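Local coordinates for transcriptional anti-antiactivator ExsC (Pseudomonas aeruginosa, PDB 3KXY), which takes part in transcriptional regulation of the type III secretion system by binding and inhibiting the antiactivator ExsD, which leads to ExsA-mediated transcription, at residues 5-10 with 23-28; 28-33 with 40-45; 49-54 with 100-105; 55-60 with 94-99; 82-87 with 116-121. The protein carries 2 engineered substitutions. One frame throughout, in Å; residues are numbered along the deposited sequence.

Interaction 1 of 5, residues 5-10 with 23-28; sequences SKVNRL and LSLDEE
The flat carboxamide of Asn8 meets Leu25 through its oxygen, OD1, which accepts the backbone N-H of Leu25 and also comes close to that residue's side chain. This is a helix-to-loop contact of the type III secretion chaperone (CesT-family) fold: the N-terminal helix 3-18 is tied to the connection that leads into strand 30-35. The bond from Leu25 N to Asn8 OD1 is 3.1 Å long, with 155° at the hydrogen, and the donor lies tilted 24° from the carbonyl plane of the amide. Asn8 CG stands beside its own backbone N, anti to the carbonyl carbon (chi1 -77°), and the OD1 end of the amide comes nearer the loop than the start of the side chain does. OD1 has carbon neighbours as well, Leu25 CG at 3.6 Å and Ser24 CB at 3.8 Å, so one polar atom sits against two consecutive residues of the loop. A helix side chain here serves a backbone N-H of a segment without regular strand structure. Leu23 and Leu25 pack along the same helix, on Leu11 among others, and Val7 also touches Leu106. Next to the polar bond, the side chains of Val7 and Leu25 meet at about a right angle, with Val7 CG1 4.0 Å from Leu25 CD1.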
# COMPACT_ATOMS: atom_id res chain seq x y z
N SER J 5 -0.16 -16.44 -17.27
CA SER J 5 -0.50 -17.86 -17.25
C SER J 5 -0.03 -18.53 -15.97
O SER J 5 -0.62 -19.51 -15.50
CB SER J 5 0.07 -18.58 -18.48
OG SER J 5 1.47 -18.36 -18.58
N LYS J 6 1.05 -18.00 -15.39
CA LYS J 6 1.58 -18.52 -14.14
C LYS J 6 0.56 -18.28 -13.02
O LYS J 6 0.36 -19.13 -12.16
CB LYS J 6 2.91 -17.85 -13.81
CG LYS J 6 3.82 -18.65 -12.89
CD LYS J 6 3.31 -18.69 -11.45
CE LYS J 6 4.22 -19.51 -10.56
NZ LYS J 6 3.72 -19.58 -9.16
N VAL J 7 -0.08 -17.11 -13.05
CA VAL J 7 -1.10 -16.77 -12.06
C VAL J 7 -2.41 -17.49 -12.35
O VAL J 7 -3.10 -17.95 -11.44
CB VAL J 7 -1.34 -15.25 -11.99
CG1 VAL J 7 -2.46 -14.93 -11.02
CG2 VAL J 7 -0.06 -14.53 -11.58
N ASN J 8 -2.76 -17.59 -13.63
CA ASN J 8 -3.94 -18.33 -14.04
C ASN J 8 -3.87 -19.78 -13.57
O ASN J 8 -4.89 -20.41 -13.30
CB ASN J 8 -4.12 -18.28 -15.56
CG ASN J 8 -4.67 -16.95 -16.04
OD1 ASN J 8 -5.38 -16.26 -15.31
ND2 ASN J 8 -4.36 -16.59 -17.28
N ARG J 9 -2.65 -20.30 -13.48
CA ARG J 9 -2.42 -21.66 -13.01
C ARG J 9 -2.72 -21.74 -11.52
O ARG J 9 -3.25 -22.74 -11.03
CB ARG J 9 -0.97 -22.07 -13.28
CG ARG J 9 -0.66 -23.53 -12.98
CD ARG J 9 -1.60 -24.45 -13.73
NE ARG J 9 -1.06 -25.81 -13.85
CZ ARG J 9 -1.03 -26.68 -12.85
NH1 ARG J 9 -1.48 -26.34 -11.65
NH2 ARG J 9 -0.53 -27.90 -13.04
N LEU J 10 -2.37 -20.68 -10.80
CA LEU J 10 -2.59 -20.62 -9.36
C LEU J 10 -4.07 -20.44 -9.05
O LEU J 10 -4.58 -21.02 -8.08
CB LEU J 10 -1.77 -19.47 -8.75
CG LEU J 10 -1.80 -19.29 -7.23
CD1 LEU J 10 -0.55 -18.54 -6.77
CD2 LEU J 10 -3.05 -18.56 -6.78
N LEU J 23 -11.43 -20.27 -12.62
CA LEU J 23 -11.08 -18.92 -12.19
C LEU J 23 -9.87 -18.42 -12.97
O LEU J 23 -8.81 -19.04 -12.95
CB LEU J 23 -10.79 -18.88 -10.69
CG LEU J 23 -10.48 -17.51 -10.10
CD1 LEU J 23 -11.64 -16.55 -10.34
CD2 LEU J 23 -10.18 -17.62 -8.61
N SER J 24 -10.04 -17.29 -13.66
CA SER J 24 -8.97 -16.73 -14.47
C SER J 24 -9.03 -15.20 -14.50
O SER J 24 -10.00 -14.60 -14.05
CB SER J 24 -9.03 -17.29 -15.90
OG SER J 24 -10.33 -17.15 -16.45
N LEU J 25 -7.98 -14.58 -15.04
CA LEU J 25 -7.90 -13.13 -15.11
C LEU J 25 -8.51 -12.58 -16.40
O LEU J 25 -8.60 -13.29 -17.40
CB LEU J 25 -6.44 -12.67 -14.98
CG LEU J 25 -5.72 -13.06 -13.69
CD1 LEU J 25 -4.25 -12.67 -13.76
CD2 LEU J 25 -6.39 -12.43 -12.47
N ASP J 26 -8.92 -11.32 -16.36
CA ASP J 26 -9.51 -10.65 -17.52
C ASP J 26 -8.46 -10.33 -18.57
O ASP J 26 -7.29 -10.68 -18.43
CB ASP J 26 -10.19 -9.35 -17.09
CG ASP J 26 -11.55 -9.57 -16.47
OD1 ASP J 26 -12.27 -8.58 -16.27
OD2 ASP J 26 -11.89 -10.74 -16.19
N GLU J 27 -8.90 -9.65 -19.63
CA GLU J 27 -7.98 -9.11 -20.62
C GLU J 27 -7.18 -8.00 -19.96
O GLU J 27 -6.04 -7.72 -20.34
CB GLU J 27 -8.75 -8.57 -21.83
CG GLU J 27 -9.78 -9.53 -22.40
CD GLU J 27 -11.04 -9.62 -21.55
OE1 GLU J 27 -11.27 -8.71 -20.73
OE2 GLU J 27 -11.79 -10.60 -21.70
N GLU J 28 -7.80 -7.37 -18.96
CA GLU J 28 -7.14 -6.35 -18.16
C GLU J 28 -6.42 -7.00 -16.98
O GLU J 28 -5.77 -6.31 -16.19
CB GLU J 28 -8.16 -5.34 -17.64
CG GLU J 28 -8.68 -4.38 -18.70
CD GLU J 28 -7.63 -3.36 -19.12
OE1 GLU J 28 -6.65 -3.17 -18.36
OE2 GLU J 28 -7.79 -2.75 -20.19

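Interaction 2 of 5, residues 28-33 with 40-45; sequences EGMASL and GVTLLL
Ala31 O receives two groups of the facing strand: the N-H of Leu43, at 2.6 Å and with 168° at the hydrogen, and more loosely the CA-H of Thr42. The same pattern recurs at Leu43 O, which takes Ala31 N and a CA-H contact from Met30. Residues 28-33 and 40-45 thus form the two arms of an antiparallel beta hairpin, with Ala31-Leu43 and Leu33-Val41 as hydrogen-bonded pairs. In the non-hydrogen-bonded pair between them, Ser32 OG and Thr42 OG1 share a hydrogen bond of 2.9 Å, joining the hydroxyls of two buried residues. On the same face, Met30 lies side by side with Leu44. Its chain turns at chi3 (61°), which brings CE against Leu44 CD2 and within 3.8 Å of Thr42 CG2. At the open end, Gly29 O takes Leu45 N in a nearly straight bond. The face carrying Val41 and Leu43 is covered by helices, Leu43 resting on Leu11 of helix 3-18 and Val41 on Leu115 and Leu119 of helix 108-128. Strand 39-46 pairs onward with strand 51-60, while strand 30-35 continues the sheet into a strand of another protein, which pairs at Ser32.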
# COMPACT_ATOMS: atom_id res chain seq x y z
N GLU J 28 -7.80 -7.37 -18.96
CA GLU J 28 -7.14 -6.35 -18.16
C GLU J 28 -6.42 -7.00 -16.98
O GLU J 28 -5.77 -6.31 -16.19
CB GLU J 28 -8.16 -5.34 -17.64
CG GLU J 28 -8.68 -4.38 -18.70
CD GLU J 28 -7.63 -3.36 -19.12
OE1 GLU J 28 -6.65 -3.17 -18.36
OE2 GLU J 28 -7.79 -2.75 -20.19
N GLY J 29 -6.54 -8.31 -16.87
CA GLY J 29 -5.90 -9.05 -15.80
C GLY J 29 -6.60 -8.87 -14.47
O GLY J 29 -5.96 -8.63 -13.44
N MET J 30 -7.93 -8.98 -14.48
CA MET J 30 -8.72 -8.78 -13.27
C MET J 30 -9.69 -9.94 -13.04
O MET J 30 -10.11 -10.62 -13.98
CB MET J 30 -9.50 -7.46 -13.35
CG MET J 30 -8.62 -6.23 -13.48
SD MET J 30 -9.56 -4.70 -13.65
CE MET J 30 -10.47 -4.68 -12.10
N ALA J 31 -10.04 -10.16 -11.77
CA ALA J 31 -11.00 -11.19 -11.40
C ALA J 31 -11.60 -10.84 -10.04
O ALA J 31 -10.88 -10.51 -9.11
CB ALA J 31 -10.33 -12.55 -11.35
N SER J 32 -12.93 -10.92 -9.94
CA SER J 32 -13.61 -10.53 -8.71
C SER J 32 -14.38 -11.68 -8.08
O SER J 32 -14.88 -12.57 -8.77
CB SER J 32 -14.54 -9.34 -8.96
OG SER J 32 -13.80 -8.19 -9.33
N LEU J 33 -14.47 -11.65 -6.75
CA LEU J 33 -15.18 -12.67 -5.99
C LEU J 33 -16.11 -12.00 -4.98
O LEU J 33 -15.96 -10.82 -4.68
CB LEU J 33 -14.19 -13.58 -5.27
CG LEU J 33 -13.20 -14.34 -6.14
CD1 LEU J 33 -12.05 -14.88 -5.30
CD2 LEU J 33 -13.89 -15.46 -6.90
N GLY J 40 -16.83 -8.04 -1.17
CA GLY J 40 -16.33 -8.22 -2.52
C GLY J 40 -14.83 -8.03 -2.60
O GLY J 40 -14.28 -7.08 -2.06
N VAL J 41 -14.16 -8.95 -3.29
CA VAL J 41 -12.71 -8.89 -3.45
C VAL J 41 -12.34 -8.93 -4.93
O VAL J 41 -12.88 -9.73 -5.69
CB VAL J 41 -12.02 -10.04 -2.70
CG1 VAL J 41 -10.52 -10.05 -2.99
CG2 VAL J 41 -12.27 -9.93 -1.20
N THR J 42 -11.41 -8.06 -5.33
CA THR J 42 -10.98 -8.00 -6.72
C THR J 42 -9.48 -8.24 -6.85
O THR J 42 -8.69 -7.68 -6.10
CB THR J 42 -11.35 -6.65 -7.37
OG1 THR J 42 -12.77 -6.45 -7.29
CG2 THR J 42 -10.93 -6.62 -8.83
N LEU J 43 -9.11 -9.09 -7.81
CA LEU J 43 -7.70 -9.40 -8.06
C LEU J 43 -7.18 -8.58 -9.23
O LEU J 43 -7.83 -8.50 -10.27
CB LEU J 43 -7.53 -10.90 -8.35
CG LEU J 43 -8.29 -11.88 -7.46
CD1 LEU J 43 -8.05 -13.31 -7.92
CD2 LEU J 43 -7.89 -11.71 -6.00
N LEU J 44 -6.01 -7.98 -9.05
CA LEU J 44 -5.41 -7.13 -10.07
C LEU J 44 -3.97 -7.53 -10.34
O LEU J 44 -3.10 -7.34 -9.49
CB LEU J 44 -5.46 -5.67 -9.62
CG LEU J 44 -6.85 -5.04 -9.48
CD1 LEU J 44 -6.84 -3.94 -8.43
CD2 LEU J 44 -7.32 -4.51 -10.82
N LEU J 45 -3.71 -8.08 -11.52
CA LEU J 45 -2.35 -8.45 -11.90
C LEU J 45 -1.65 -7.32 -12.64
O LEU J 45 -2.08 -6.88 -13.71
CB LEU J 45 -2.35 -9.71 -12.77
CG LEU J 45 -0.98 -10.12 -13.31
CD1 LEU J 45 -0.01 -10.40 -12.17
CD2 LEU J 45 -1.10 -11.33 -14.22

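Interaction 3 of 5, residues 49-54 with 100-105; sequences RERLLL and QILAAQ
A pairing of central strands in the antiparallel sheet of the CesT-family chaperone fold brings Leu52 opposite Ile101; on the other edge of strand 51-60, Glu50 and Arg51 both face Leu46 of strand 39-46 in a G1 beta bulge. Leu52 N bonds to Ile101 O at 2.9 Å, and Ile101 N returns to Leu52 O at the same distance, 2.9 Å. Beyond the regular pairs, Ala103 N reaches Glu50 O at 3.2 Å from above the carbonyl plane, 41° out of it, which carries the connection past the end of strand 94-102. The two sides of the sheet differ in chemistry. Leu52, Leu54 and Ile101 face helix 108-128, packing on Phe111, Thr114 and Leu118. On the other side Arg51, Leu53, Gln100 and Leu102 lie close to the second subunit, where Arg51 NH1 forms a long, weak ion pair with Asp83 of that neighbouring copy. Arg51 CG lies between the backbone N and the carbonyl carbon (chi1 56°); the side chain lies alongside Leu102 and Gln100. Leu102 CD2 sits 3.9 Å from Arg51 NH2. The guanidinium and the Gln100 amide are turned 66° apart, and Gln100 OE1 stays 3.9 Å from Arg51 NH1 without a bond. Leu53 runs alongside the aliphatic part of Gln100, its CD2 4.0 Å from Gln100 CB.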
# COMPACT_ATOMS: atom_id res chain seq x y z
N ARG J 49 4.92 -4.35 -13.05
CA ARG J 49 5.64 -4.30 -11.78
C ARG J 49 5.74 -5.69 -11.15
O ARG J 49 6.32 -5.85 -10.08
CB ARG J 49 4.95 -3.33 -10.82
CG ARG J 49 4.73 -1.95 -11.40
CD ARG J 49 6.02 -1.39 -11.97
NE ARG J 49 5.79 -0.21 -12.81
CZ ARG J 49 6.74 0.41 -13.50
NH1 ARG J 49 7.99 -0.02 -13.45
NH2 ARG J 49 6.44 1.47 -14.24
N GLU J 50 5.18 -6.68 -11.83
CA GLU J 50 5.21 -8.06 -11.36
C GLU J 50 4.73 -8.18 -9.91
O GLU J 50 5.50 -8.52 -9.02
CB GLU J 50 6.61 -8.65 -11.50
CG GLU J 50 7.09 -8.77 -12.94
CD GLU J 50 8.48 -9.37 -13.04
OE1 GLU J 50 9.18 -9.44 -12.01
OE2 GLU J 50 8.88 -9.76 -14.16
N ARG J 51 3.44 -7.91 -9.70
CA ARG J 51 2.85 -7.99 -8.37
C ARG J 51 1.34 -8.12 -8.45
O ARG J 51 0.69 -7.51 -9.30
CB ARG J 51 3.24 -6.77 -7.53
CG ARG J 51 2.87 -5.44 -8.16
CD ARG J 51 3.35 -4.28 -7.32
NE ARG J 51 4.78 -4.36 -7.05
CZ ARG J 51 5.48 -3.41 -6.43
NH1 ARG J 51 4.88 -2.30 -6.03
NH2 ARG J 51 6.78 -3.57 -6.23
N LEU J 52 0.77 -8.92 -7.55
CA LEU J 52 -0.67 -9.14 -7.52
C LEU J 52 -1.34 -8.24 -6.49
O LEU J 52 -0.97 -8.24 -5.32
CB LEU J 52 -0.98 -10.61 -7.20
CG LEU J 52 -2.46 -11.00 -7.19
CD1 LEU J 52 -3.05 -10.90 -8.58
CD2 LEU J 52 -2.63 -12.41 -6.63
N LEU J 53 -2.33 -7.47 -6.94
CA LEU J 53 -3.06 -6.58 -6.04
C LEU J 53 -4.35 -7.23 -5.56
O LEU J 53 -4.95 -8.03 -6.28
CB LEU J 53 -3.37 -5.25 -6.74
CG LEU J 53 -2.20 -4.48 -7.34
CD1 LEU J 53 -2.67 -3.15 -7.91
CD2 LEU J 53 -1.10 -4.26 -6.31
N LEU J 54 -4.77 -6.88 -4.35
CA LEU J 54 -5.99 -7.42 -3.78
C LEU J 54 -6.84 -6.31 -3.17
O LEU J 54 -6.48 -5.75 -2.12
CB LEU J 54 -5.66 -8.47 -2.72
CG LEU J 54 -4.72 -9.61 -3.10
CD1 LEU J 54 -4.44 -10.51 -1.91
CD2 LEU J 54 -5.28 -10.42 -4.26
N GLN J 100 -0.89 -6.57 -1.29
CA GLN J 100 -0.16 -6.93 -2.50
C GLN J 100 0.77 -8.12 -2.27
O GLN J 100 1.22 -8.37 -1.14
CB GLN J 100 0.63 -5.73 -3.03
CG GLN J 100 1.69 -5.21 -2.08
CD GLN J 100 2.43 -4.02 -2.65
OE1 GLN J 100 1.97 -3.37 -3.60
NE2 GLN J 100 3.59 -3.71 -2.08
N ILE J 101 1.05 -8.85 -3.34
CA ILE J 101 1.95 -9.99 -3.28
C ILE J 101 2.97 -9.91 -4.41
O ILE J 101 2.60 -9.91 -5.59
CB ILE J 101 1.18 -11.32 -3.41
CG1 ILE J 101 0.06 -11.39 -2.37
CG2 ILE J 101 2.13 -12.50 -3.27
CD1 ILE J 101 -0.78 -12.64 -2.47
N LEU J 102 4.25 -9.84 -4.06
CA LEU J 102 5.31 -9.81 -5.05
C LEU J 102 5.37 -11.13 -5.80
O LEU J 102 5.19 -12.20 -5.22
CB LEU J 102 6.66 -9.53 -4.38
CG LEU J 102 6.77 -8.21 -3.62
CD1 LEU J 102 8.15 -8.06 -3.00
CD2 LEU J 102 6.46 -7.03 -4.53
N ALA J 103 5.62 -11.06 -7.11
CA ALA J 103 5.67 -12.25 -7.94
C ALA J 103 6.71 -13.25 -7.44
O ALA J 103 6.68 -14.43 -7.80
CB ALA J 103 5.96 -11.87 -9.39
N ALA J 104 7.63 -12.78 -6.60
CA ALA J 104 8.70 -13.62 -6.08
C ALA J 104 8.21 -14.55 -4.97
O ALA J 104 8.76 -15.63 -4.77
CB ALA J 104 9.86 -12.76 -5.58
N GLN J 105 7.18 -14.12 -4.25
CA GLN J 105 6.63 -14.91 -3.15
C GLN J 105 5.22 -15.40 -3.47
O GLN J 105 4.54 -15.96 -2.61
CB GLN J 105 6.62 -14.11 -1.85
CG GLN J 105 8.01 -13.77 -1.30
CD GLN J 105 8.68 -12.64 -2.05
OE1 GLN J 105 8.01 -11.81 -2.67
NE2 GLN J 105 10.00 -12.58 -1.98

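Interaction 4 of 5, residues 55-60 with 94-99; sequences EADVVG and KVQLYA. Engineered in segment 55-60: Val59 (natural residue Ala).
Asp57 and Gln96 both set CG beside the backbone N and anti to the carbonyl carbon (chi1 -66° and -61°); from this non-hydrogen-bonded pair the side chains lie side by side, pointing the same way. Their carboxylate and amide planes are only 9° apart, yet Gln96 NE2, which meets the syn side of Asp57 OD1 at 3.2 Å, stands out of the carboxylate plane, and the bond is bent. The other end of the amide is also held: Tyr98 OH donates to Gln96 OE1 at 2.7 Å, in the carbonyl plane and on a lone pair, which probably sets the rotation of the Gln96 amide. Glu55 CG lies 3.8 Å from Tyr98 CE1, at the edge of the ring. Arg77 of the second subunit adds a weak hydrogen bond to Gln96 and a long, weak ion pair to Glu55. On the opposite side of the sheet, which packs on helix 108-128, Val58 CG2 is 4.0 Å from Leu97 CG, and the engineered Val59 sets CG2 4.1 Å from Val95 CB. Beyond Asp57 the register slips by one: Val95 O takes Val58 N, whereas Val95 N turns to Val59 O at 2.9 Å. That extra residue is the signature of a beta bulge, here within a twisted antiparallel pair of the type III chaperone sheet.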
# COMPACT_ATOMS: atom_id res chain seq x y z
N GLU J 55 -7.95 -5.98 -3.82
CA GLU J 55 -8.87 -4.99 -3.30
C GLU J 55 -9.99 -5.66 -2.51
O GLU J 55 -10.45 -6.75 -2.87
CB GLU J 55 -9.47 -4.15 -4.43
CG GLU J 55 -8.45 -3.28 -5.16
CD GLU J 55 -9.09 -2.44 -6.25
OE1 GLU J 55 -10.31 -2.57 -6.47
OE2 GLU J 55 -8.37 -1.64 -6.88
N ALA J 56 -10.42 -5.02 -1.43
CA ALA J 56 -11.48 -5.57 -0.59
C ALA J 56 -12.45 -4.48 -0.14
O ALA J 56 -12.07 -3.52 0.51
CB ALA J 56 -10.88 -6.27 0.62
N ASP J 57 -13.72 -4.65 -0.51
CA ASP J 57 -14.76 -3.71 -0.09
C ASP J 57 -15.12 -3.94 1.37
O ASP J 57 -15.51 -5.04 1.77
CB ASP J 57 -16.01 -3.86 -0.97
CG ASP J 57 -15.77 -3.45 -2.41
OD1 ASP J 57 -14.64 -3.01 -2.73
OD2 ASP J 57 -16.71 -3.55 -3.23
N VAL J 58 -14.98 -2.89 2.17
CA VAL J 58 -15.24 -2.97 3.61
C VAL J 58 -16.65 -2.50 3.96
O VAL J 58 -17.53 -3.31 4.27
CB VAL J 58 -14.21 -2.17 4.41
CG1 VAL J 58 -14.49 -2.28 5.90
CG2 VAL J 58 -12.80 -2.65 4.09
N VAL J 59 -16.87 -1.18 3.91
CA VAL J 59 -18.17 -0.61 4.24
C VAL J 59 -18.59 0.51 3.29
O VAL J 59 -17.78 1.03 2.53
CB VAL J 59 -18.21 -0.06 5.67
CG1 VAL J 59 -18.39 -1.18 6.67
CG2 VAL J 59 -16.95 0.74 5.97
N GLY J 60 -19.86 0.88 3.36
CA GLY J 60 -20.38 1.99 2.59
C GLY J 60 -20.31 3.28 3.39
O GLY J 60 -20.49 3.27 4.61
N LYS J 94 -17.43 2.88 -1.37
CA LYS J 94 -16.93 1.78 -0.55
C LYS J 94 -15.53 2.06 -0.02
O LYS J 94 -14.65 2.52 -0.76
CB LYS J 94 -16.92 0.48 -1.35
CG LYS J 94 -18.30 -0.13 -1.59
CD LYS J 94 -18.87 -0.70 -0.30
CE LYS J 94 -20.18 -1.42 -0.55
NZ LYS J 94 -20.71 -2.05 0.69
N VAL J 95 -15.32 1.78 1.26
CA VAL J 95 -14.00 1.82 1.86
C VAL J 95 -13.29 0.51 1.53
O VAL J 95 -13.90 -0.56 1.62
CB VAL J 95 -14.07 2.01 3.38
CG1 VAL J 95 -12.68 1.91 4.00
CG2 VAL J 95 -14.71 3.34 3.72
N GLN J 96 -12.02 0.59 1.16
CA GLN J 96 -11.30 -0.60 0.70
C GLN J 96 -9.97 -0.82 1.40
O GLN J 96 -9.24 0.12 1.69
CB GLN J 96 -11.08 -0.52 -0.81
CG GLN J 96 -12.35 -0.47 -1.63
CD GLN J 96 -12.09 -0.21 -3.10
OE1 GLN J 96 -11.02 0.28 -3.47
NE2 GLN J 96 -13.06 -0.52 -3.94
N LEU J 97 -9.66 -2.09 1.67
CA LEU J 97 -8.34 -2.47 2.16
C LEU J 97 -7.54 -3.03 0.99
O LEU J 97 -8.07 -3.74 0.14
CB LEU J 97 -8.45 -3.53 3.26
CG LEU J 97 -8.86 -3.04 4.65
CD1 LEU J 97 -9.01 -4.21 5.61
CD2 LEU J 97 -7.84 -2.04 5.18
N TYR J 98 -6.25 -2.70 0.95
CA TYR J 98 -5.40 -3.17 -0.14
C TYR J 98 -4.24 -4.03 0.37
O TYR J 98 -3.59 -3.70 1.36
CB TYR J 98 -4.86 -2.00 -0.95
CG TYR J 98 -5.92 -1.02 -1.39
CD1 TYR J 98 -6.91 -1.39 -2.30
CD2 TYR J 98 -5.94 0.28 -0.90
CE1 TYR J 98 -7.88 -0.50 -2.70
CE2 TYR J 98 -6.91 1.18 -1.30
CZ TYR J 98 -7.88 0.78 -2.20
OH TYR J 98 -8.84 1.68 -2.59
N ALA J 99 -4.01 -5.14 -0.32
CA ALA J 99 -2.89 -6.02 -0.02
C ALA J 99 -2.21 -6.42 -1.32
O ALA J 99 -2.88 -6.58 -2.35
CB ALA J 99 -3.36 -7.25 0.73

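Interaction 5 of 5, residues 82-87 with 116-121; sequences FDLHFG and ANLLDH
Leu84 lays its CD1 methyl over one face of the His121 ring, 4.0 Å from the centroid and 15° off the normal, a CH-pi contact. Its other branch goes to the helix as well, CD2 lying 3.8 Å from Leu118 CD1. Leu84 CG stands beside its own backbone N (chi1 -59°), and its two methyls go to residues one helical turn apart. Phe82, exposed, also meets His121: its CD1 comes to 3.8 Å from His121 CE1, the ring planes inclined at 59°. In the next shell, Leu84 is backed by Ala99, and Leu118 lies on Leu54, Ala56 and Leu97. On either side of Leu84 in the chain, Asp83 forms a salt bridge to Arg51 of the second subunit and His85 stacks on His85 of that subunit. Residues leading into strand 85-89, an outermost strand of this chain's sheet, thus pack on helix 108-128, which spans the sheet face and packs on strands 39-46, 51-60 and 94-102.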
# COMPACT_ATOMS: atom_id res chain seq x y z
N PHE J 82 0.52 -4.60 9.50
CA PHE J 82 -0.45 -5.56 9.01
C PHE J 82 -0.31 -5.80 7.51
O PHE J 82 -0.97 -6.68 6.95
CB PHE J 82 -1.87 -5.10 9.33
CG PHE J 82 -2.05 -4.62 10.74
CD1 PHE J 82 -2.25 -5.52 11.77
CD2 PHE J 82 -2.03 -3.26 11.03
CE1 PHE J 82 -2.42 -5.08 13.07
CE2 PHE J 82 -2.20 -2.82 12.33
CZ PHE J 82 -2.39 -3.72 13.35
N ASP J 83 0.54 -5.01 6.86
CA ASP J 83 0.69 -5.06 5.41
C ASP J 83 -0.64 -4.77 4.71
O ASP J 83 -0.98 -5.41 3.71
CB ASP J 83 1.24 -6.41 4.96
CG ASP J 83 2.71 -6.58 5.30
OD1 ASP J 83 3.41 -5.55 5.43
OD2 ASP J 83 3.16 -7.74 5.42
N LEU J 84 -1.39 -3.81 5.25
CA LEU J 84 -2.68 -3.43 4.71
C LEU J 84 -2.92 -1.94 4.91
O LEU J 84 -2.63 -1.41 5.99
CB LEU J 84 -3.80 -4.22 5.39
CG LEU J 84 -3.75 -5.75 5.32
CD1 LEU J 84 -4.60 -6.37 6.41
CD2 LEU J 84 -4.19 -6.24 3.95
N HIS J 85 -3.44 -1.27 3.89
CA HIS J 85 -3.78 0.14 4.02
C HIS J 85 -5.16 0.44 3.45
O HIS J 85 -5.67 -0.28 2.60
CB HIS J 85 -2.71 1.03 3.37
CG HIS J 85 -2.62 0.89 1.88
ND1 HIS J 85 -1.81 -0.04 1.27
CD2 HIS J 85 -3.24 1.57 0.89
CE1 HIS J 85 -1.93 0.07 -0.04
NE2 HIS J 85 -2.80 1.04 -0.30
N PHE J 86 -5.77 1.52 3.94
CA PHE J 86 -7.12 1.90 3.54
C PHE J 86 -7.14 2.78 2.30
O PHE J 86 -6.21 3.55 2.05
CB PHE J 86 -7.85 2.60 4.68
CG PHE J 86 -8.34 1.67 5.75
CD1 PHE J 86 -9.58 1.06 5.63
CD2 PHE J 86 -7.58 1.42 6.87
CE1 PHE J 86 -10.04 0.20 6.61
CE2 PHE J 86 -8.04 0.57 7.86
CZ PHE J 86 -9.27 -0.04 7.73
N GLY J 87 -8.22 2.68 1.53
CA GLY J 87 -8.44 3.50 0.36
C GLY J 87 -9.92 3.73 0.16
O GLY J 87 -10.74 3.13 0.86
N ALA J 116 -7.18 -14.73 3.18
CA ALA J 116 -7.87 -15.02 4.43
C ALA J 116 -7.65 -13.91 5.44
O ALA J 116 -8.56 -13.55 6.20
CB ALA J 116 -7.42 -16.35 4.99
N ASN J 117 -6.44 -13.36 5.45
CA ASN J 117 -6.12 -12.25 6.34
C ASN J 117 -6.87 -10.99 5.92
O ASN J 117 -7.47 -10.31 6.75
CB ASN J 117 -4.61 -11.99 6.34
CG ASN J 117 -4.20 -10.97 7.39
OD1 ASN J 117 -4.85 -10.84 8.43
ND2 ASN J 117 -3.12 -10.25 7.13
N LEU J 118 -6.83 -10.69 4.62
CA LEU J 118 -7.52 -9.53 4.09
C LEU J 118 -9.01 -9.57 4.44
O LEU J 118 -9.59 -8.55 4.83
CB LEU J 118 -7.35 -9.45 2.57
CG LEU J 118 -8.06 -8.30 1.86
CD1 LEU J 118 -7.60 -6.96 2.42
CD2 LEU J 118 -7.83 -8.36 0.36
N LEU J 119 -9.61 -10.74 4.31
CA LEU J 119 -11.02 -10.92 4.67
C LEU J 119 -11.23 -10.76 6.17
O LEU J 119 -12.20 -10.13 6.60
CB LEU J 119 -11.52 -12.29 4.20
CG LEU J 119 -11.61 -12.49 2.68
CD1 LEU J 119 -12.04 -13.92 2.35
CD2 LEU J 119 -12.55 -11.48 2.05
N ASP J 120 -10.33 -11.33 6.96
CA ASP J 120 -10.40 -11.22 8.42
C ASP J 120 -10.50 -9.77 8.87
O ASP J 120 -11.33 -9.43 9.72
CB ASP J 120 -9.18 -11.88 9.07
CG ASP J 120 -9.31 -13.38 9.18
OD1 ASP J 120 -8.31 -14.04 9.50
OD2 ASP J 120 -10.42 -13.91 8.95
N HIS J 121 -9.66 -8.91 8.30
CA HIS J 121 -9.65 -7.49 8.65
C HIS J 121 -10.83 -6.74 8.03
O HIS J 121 -11.44 -5.89 8.68
CB HIS J 121 -8.33 -6.85 8.24
CG HIS J 121 -7.18 -7.21 9.12
ND1 HIS J 121 -6.58 -6.31 9.98
CD2 HIS J 121 -6.53 -8.38 9.30
CE1 HIS J 121 -5.61 -6.90 10.63
NE2 HIS J 121 -5.55 -8.16 10.24

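Four of the five contacts involve one antiparallel sheet, and they show how chemistry follows position. Interactions 2, 3 and 4 are strand pairings held by main-chain bonds; 3 and 4 occupy the same two strands, and 4 is the more buried. Interaction 5 packs the lead-in to strand 85-89 on helix 108-128 by apolar and ring contacts, and that strand is probably hydrogen-bonded to strand 94-102 of interaction 4. Interaction 1, about 22 Å from 4 and 5 between centres, is more peripheral and rests on one side-chain-to-backbone bond; its Leu25 packs on Ala31 and Leu45 of interaction 2. The second subunit meets interactions 3, 4 and 5, whereas another protein reaches 1, 2 and 5.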